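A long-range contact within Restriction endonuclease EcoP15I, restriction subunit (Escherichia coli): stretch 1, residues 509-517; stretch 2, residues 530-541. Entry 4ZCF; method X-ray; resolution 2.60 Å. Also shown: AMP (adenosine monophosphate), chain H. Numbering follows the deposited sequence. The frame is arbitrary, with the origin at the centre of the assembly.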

# COMPACT_ATOMS: atom_id res chain seq x y z
N ASP C 509 -22.64 -18.27 -13.20
CA ASP C 509 -22.72 -18.53 -14.60
C ASP C 509 -21.83 -19.69 -14.94
O ASP C 509 -20.84 -19.53 -15.63
CB ASP C 509 -22.33 -17.29 -15.38
CG ASP C 509 -22.62 -17.40 -16.84
OD1 ASP C 509 -23.22 -18.39 -17.26
OD2 ASP C 509 -22.24 -16.51 -17.59
N ASN C 510 -22.19 -20.86 -14.48
CA ASN C 510 -21.29 -21.97 -14.50
C ASN C 510 -21.76 -22.85 -15.60
O ASN C 510 -22.91 -23.16 -15.65
CB ASN C 510 -21.41 -22.71 -13.18
CG ASN C 510 -20.34 -23.74 -12.99
OD1 ASN C 510 -20.29 -24.74 -13.68
ND2 ASN C 510 -19.46 -23.50 -12.05
N PRO C 511 -20.90 -23.23 -16.52
CA PRO C 511 -21.40 -24.00 -17.68
C PRO C 511 -21.96 -25.38 -17.31
O PRO C 511 -22.95 -25.80 -17.91
CB PRO C 511 -20.18 -24.10 -18.60
CG PRO C 511 -19.00 -23.94 -17.70
CD PRO C 511 -19.43 -23.01 -16.61
N ASN C 512 -21.37 -26.06 -16.29
CA ASN C 512 -21.77 -27.38 -15.81
C ASN C 512 -22.98 -27.42 -14.87
O ASN C 512 -23.31 -28.50 -14.35
CB ASN C 512 -20.57 -28.18 -15.27
CG ASN C 512 -19.62 -28.70 -16.33
OD1 ASN C 512 -19.42 -28.10 -17.39
ND2 ASN C 512 -18.94 -29.81 -16.03
N VAL C 513 -23.69 -26.29 -14.68
CA VAL C 513 -24.92 -26.27 -13.87
C VAL C 513 -26.03 -26.82 -14.80
O VAL C 513 -26.35 -26.19 -15.82
CB VAL C 513 -25.24 -24.86 -13.39
N PHE C 514 -26.53 -28.03 -14.51
CA PHE C 514 -27.56 -28.69 -15.32
C PHE C 514 -28.95 -28.63 -14.72
O PHE C 514 -29.91 -29.05 -15.36
CB PHE C 514 -27.20 -30.15 -15.61
CG PHE C 514 -26.21 -30.36 -16.73
CD1 PHE C 514 -26.64 -30.39 -18.06
CD2 PHE C 514 -24.86 -30.54 -16.47
CE1 PHE C 514 -25.73 -30.59 -19.09
CE2 PHE C 514 -23.95 -30.74 -17.50
CZ PHE C 514 -24.39 -30.77 -18.80
N GLN C 515 -29.06 -28.15 -13.48
CA GLN C 515 -30.32 -28.03 -12.77
C GLN C 515 -30.32 -26.83 -11.86
O GLN C 515 -29.46 -26.73 -10.98
CB GLN C 515 -30.58 -29.29 -11.92
CG GLN C 515 -31.37 -30.38 -12.62
CD GLN C 515 -31.37 -31.72 -11.91
OE1 GLN C 515 -31.63 -32.75 -12.53
NE2 GLN C 515 -31.09 -31.74 -10.61
N ILE C 516 -31.28 -25.91 -12.05
CA ILE C 516 -31.50 -24.76 -11.18
C ILE C 516 -32.84 -25.02 -10.47
O ILE C 516 -33.85 -25.23 -11.15
CB ILE C 516 -31.46 -23.37 -11.89
CG1 ILE C 516 -30.10 -23.12 -12.59
CG2 ILE C 516 -31.78 -22.24 -10.88
CD1 ILE C 516 -30.10 -22.05 -13.75
N CYS C 517 -32.83 -25.04 -9.13
CA CYS C 517 -34.02 -25.28 -8.32
C CYS C 517 -34.33 -24.14 -7.34
O CYS C 517 -33.72 -24.05 -6.26
CB CYS C 517 -33.96 -26.64 -7.63
SG CYS C 517 -35.37 -26.99 -6.56
N GLN C 530 -33.29 -14.23 -18.19
CA GLN C 530 -32.17 -13.86 -17.33
C GLN C 530 -31.89 -14.91 -16.26
O GLN C 530 -30.71 -15.17 -15.96
CB GLN C 530 -32.43 -12.51 -16.68
N GLU C 531 -32.96 -15.51 -15.68
CA GLU C 531 -32.84 -16.54 -14.64
C GLU C 531 -32.44 -17.91 -15.15
O GLU C 531 -31.78 -18.64 -14.42
CB GLU C 531 -34.04 -16.58 -13.66
CG GLU C 531 -35.41 -16.87 -14.26
CD GLU C 531 -36.58 -16.59 -13.34
OE1 GLU C 531 -37.40 -15.69 -13.66
OE2 GLU C 531 -36.68 -17.26 -12.28
N VAL C 532 -32.81 -18.23 -16.40
CA VAL C 532 -32.42 -19.50 -17.04
C VAL C 532 -30.96 -19.40 -17.56
O VAL C 532 -30.24 -20.40 -17.56
CB VAL C 532 -33.44 -20.09 -18.07
CG1 VAL C 532 -34.78 -20.40 -17.43
CG2 VAL C 532 -33.62 -19.20 -19.30
N GLY C 533 -30.55 -18.18 -17.95
CA GLY C 533 -29.21 -17.83 -18.44
C GLY C 533 -28.06 -18.17 -17.51
O GLY C 533 -26.91 -18.31 -17.96
N ARG C 534 -28.35 -18.35 -16.21
CA ARG C 534 -27.35 -18.71 -15.20
C ARG C 534 -26.82 -20.16 -15.40
O ARG C 534 -25.76 -20.52 -14.87
CB ARG C 534 -27.90 -18.51 -13.76
CG ARG C 534 -28.80 -17.28 -13.60
CD ARG C 534 -29.01 -16.89 -12.16
NE ARG C 534 -30.26 -16.16 -11.95
CZ ARG C 534 -30.44 -14.85 -12.14
NH1 ARG C 534 -29.44 -14.09 -12.57
NH2 ARG C 534 -31.63 -14.30 -11.92
N GLY C 535 -27.57 -20.96 -16.17
CA GLY C 535 -27.23 -22.35 -16.50
C GLY C 535 -27.43 -22.71 -17.97
O GLY C 535 -27.58 -23.88 -18.28
N LEU C 536 -27.40 -21.70 -18.87
CA LEU C 536 -27.58 -21.84 -20.32
C LEU C 536 -26.32 -22.25 -21.09
O LEU C 536 -26.42 -22.83 -22.17
CB LEU C 536 -28.09 -20.53 -20.93
CG LEU C 536 -29.60 -20.31 -21.01
CD1 LEU C 536 -29.89 -19.11 -21.89
CD2 LEU C 536 -30.32 -21.51 -21.54
N ARG C 537 -25.14 -21.86 -20.57
CA ARG C 537 -23.85 -22.10 -21.21
C ARG C 537 -23.53 -23.57 -21.43
O ARG C 537 -23.92 -24.43 -20.64
CB ARG C 537 -22.73 -21.39 -20.43
CG ARG C 537 -22.52 -19.93 -20.84
CD ARG C 537 -21.55 -19.19 -19.91
NE ARG C 537 -20.30 -19.93 -19.69
CZ ARG C 537 -19.41 -19.64 -18.75
NH1 ARG C 537 -19.61 -18.63 -17.92
NH2 ARG C 537 -18.31 -20.37 -18.63
N LEU C 538 -22.85 -23.86 -22.55
CA LEU C 538 -22.46 -25.21 -22.94
C LEU C 538 -21.41 -25.79 -21.98
O LEU C 538 -20.43 -25.11 -21.66
CB LEU C 538 -22.03 -25.27 -24.42
CG LEU C 538 -23.10 -24.81 -25.44
CD1 LEU C 538 -22.53 -24.75 -26.83
CD2 LEU C 538 -24.33 -25.73 -25.42
N PRO C 539 -21.64 -27.00 -21.44
CA PRO C 539 -20.72 -27.55 -20.43
C PRO C 539 -19.34 -27.97 -20.93
O PRO C 539 -19.14 -28.18 -22.12
CB PRO C 539 -21.51 -28.72 -19.84
CG PRO C 539 -22.37 -29.16 -20.96
CD PRO C 539 -22.78 -27.92 -21.68
N VAL C 540 -18.39 -28.11 -19.98
CA VAL C 540 -17.02 -28.54 -20.24
C VAL C 540 -16.75 -29.97 -19.71
O VAL C 540 -17.22 -30.33 -18.63
CB VAL C 540 -15.94 -27.49 -19.81
CG1 VAL C 540 -16.16 -26.16 -20.52
CG2 VAL C 540 -15.89 -27.30 -18.30
N ASN C 541 -16.02 -30.78 -20.51
CA ASN C 541 -15.67 -32.16 -20.15
C ASN C 541 -14.51 -32.22 -19.10
O ASN C 541 -13.98 -31.17 -18.72
CB ASN C 541 -15.39 -33.03 -21.41
CG ASN C 541 -14.15 -32.68 -22.22
OD1 ASN C 541 -13.05 -32.50 -21.69
ND2 ASN C 541 -14.27 -32.68 -23.53
P AMP H . -20.95 -10.22 -17.98
O1P AMP H . -22.13 -9.56 -17.38
O2P AMP H . -21.29 -10.29 -19.42
O3P AMP H . -19.87 -9.20 -17.92
O5' AMP H . -20.54 -11.60 -17.29
C5' AMP H . -20.46 -12.79 -18.05
C4' AMP H . -19.38 -13.70 -17.56
O4' AMP H . -19.31 -14.90 -18.37
C3' AMP H . -18.05 -13.04 -17.70
O3' AMP H . -17.73 -12.38 -16.48
C2' AMP H . -17.10 -14.12 -18.04
O2' AMP H . -16.49 -14.65 -16.85
C1' AMP H . -17.92 -15.20 -18.67
N9 AMP H . -17.70 -15.36 -20.05
C8 AMP H . -18.03 -14.46 -20.95
N7 AMP H . -17.73 -14.92 -22.19
C5 AMP H . -17.20 -16.28 -22.00
C6 AMP H . -16.70 -17.34 -22.80
N6 AMP H . -16.63 -17.22 -24.22
N1 AMP H . -16.28 -18.48 -22.19
C2 AMP H . -16.32 -18.63 -20.88
N3 AMP H . -16.77 -17.68 -20.06
C4 AMP H . -17.22 -16.49 -20.55

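The guanidinium of Arg537 is sandwiched: over one face lie the carbonyl oxygen of Asp509 and CD of Pro511, and over the opposite face lies N3 of the AMP base, 3.4 Å from Arg537 NH2. This placement also accounts for a deceptive distance. Asp509 O sits just 2.8 Å from Arg537 NH1, but it lies over the plane of the group, where no N-H points, so the approach is electrostatic rather than a hydrogen bond. The carboxylate of Asp509 supplies the directed partner: NH1 of Arg537 reaches its OD2 at 3.4 Å, a salt bridge whose hydrogen bond is nearly straight but long and weak. The same OD2 comes within 3.4 Å of O4' of the AMP ribose, so this acid and base both border the ligand.

Around this site the backbones meet largely through loops. Stretch 1 makes a type I turn from Asn510 to Val513 and then enters a strand; stretch 2 leaves a helix, turns through Gly533 to Leu536 and is extended from Arg537 onward. No backbone-to-backbone hydrogen bond joins them. Instead, Asn512 uses its side-chain amide to imitate a strand neighbour. Its OD1 accepts from Val540 N at 2.8 Å, while its ND2 donates to Val540 O at 3.2 Å, so one amide satisfies both polar backbone atoms of a single residue. The turn helps present Asn512: Asn510 O receives a weak bond from Val513 N at 3.4 Å, and Asn510 OD1 receives another weak one from Asn512 N at 3.1 Å.

The prolines fill the space beside these polar links. Pro511 points its CB toward stretch 2 and packs it 3.2 Å from Leu538 O, and its CA lies 4.5 Å from the CA of Pro539. Pro539 in turn brings CG to 3.4 Å from CZ of Phe514, an apolar contact made obliquely to the ring. Although the CA-to-CB bond of Phe514 points away, the long side chain brings the ring tip back to stretch 2.

Farther along, Ile516 points toward stretch 2 and sets CD1 3.7 Å from Gly535 N, also lying near the backbone oxygens of Glu531 and Val532. Here the absence of a side chain matters: an ideal CB on Gly535 would fall 3.0 Å from Ile516 CD1, a tight fit. The rules to read from this contact are economical: one side-chain amide matched to the N and O of one residue, prolines packed against backbone and ring, and a glycine where a methyl presses close.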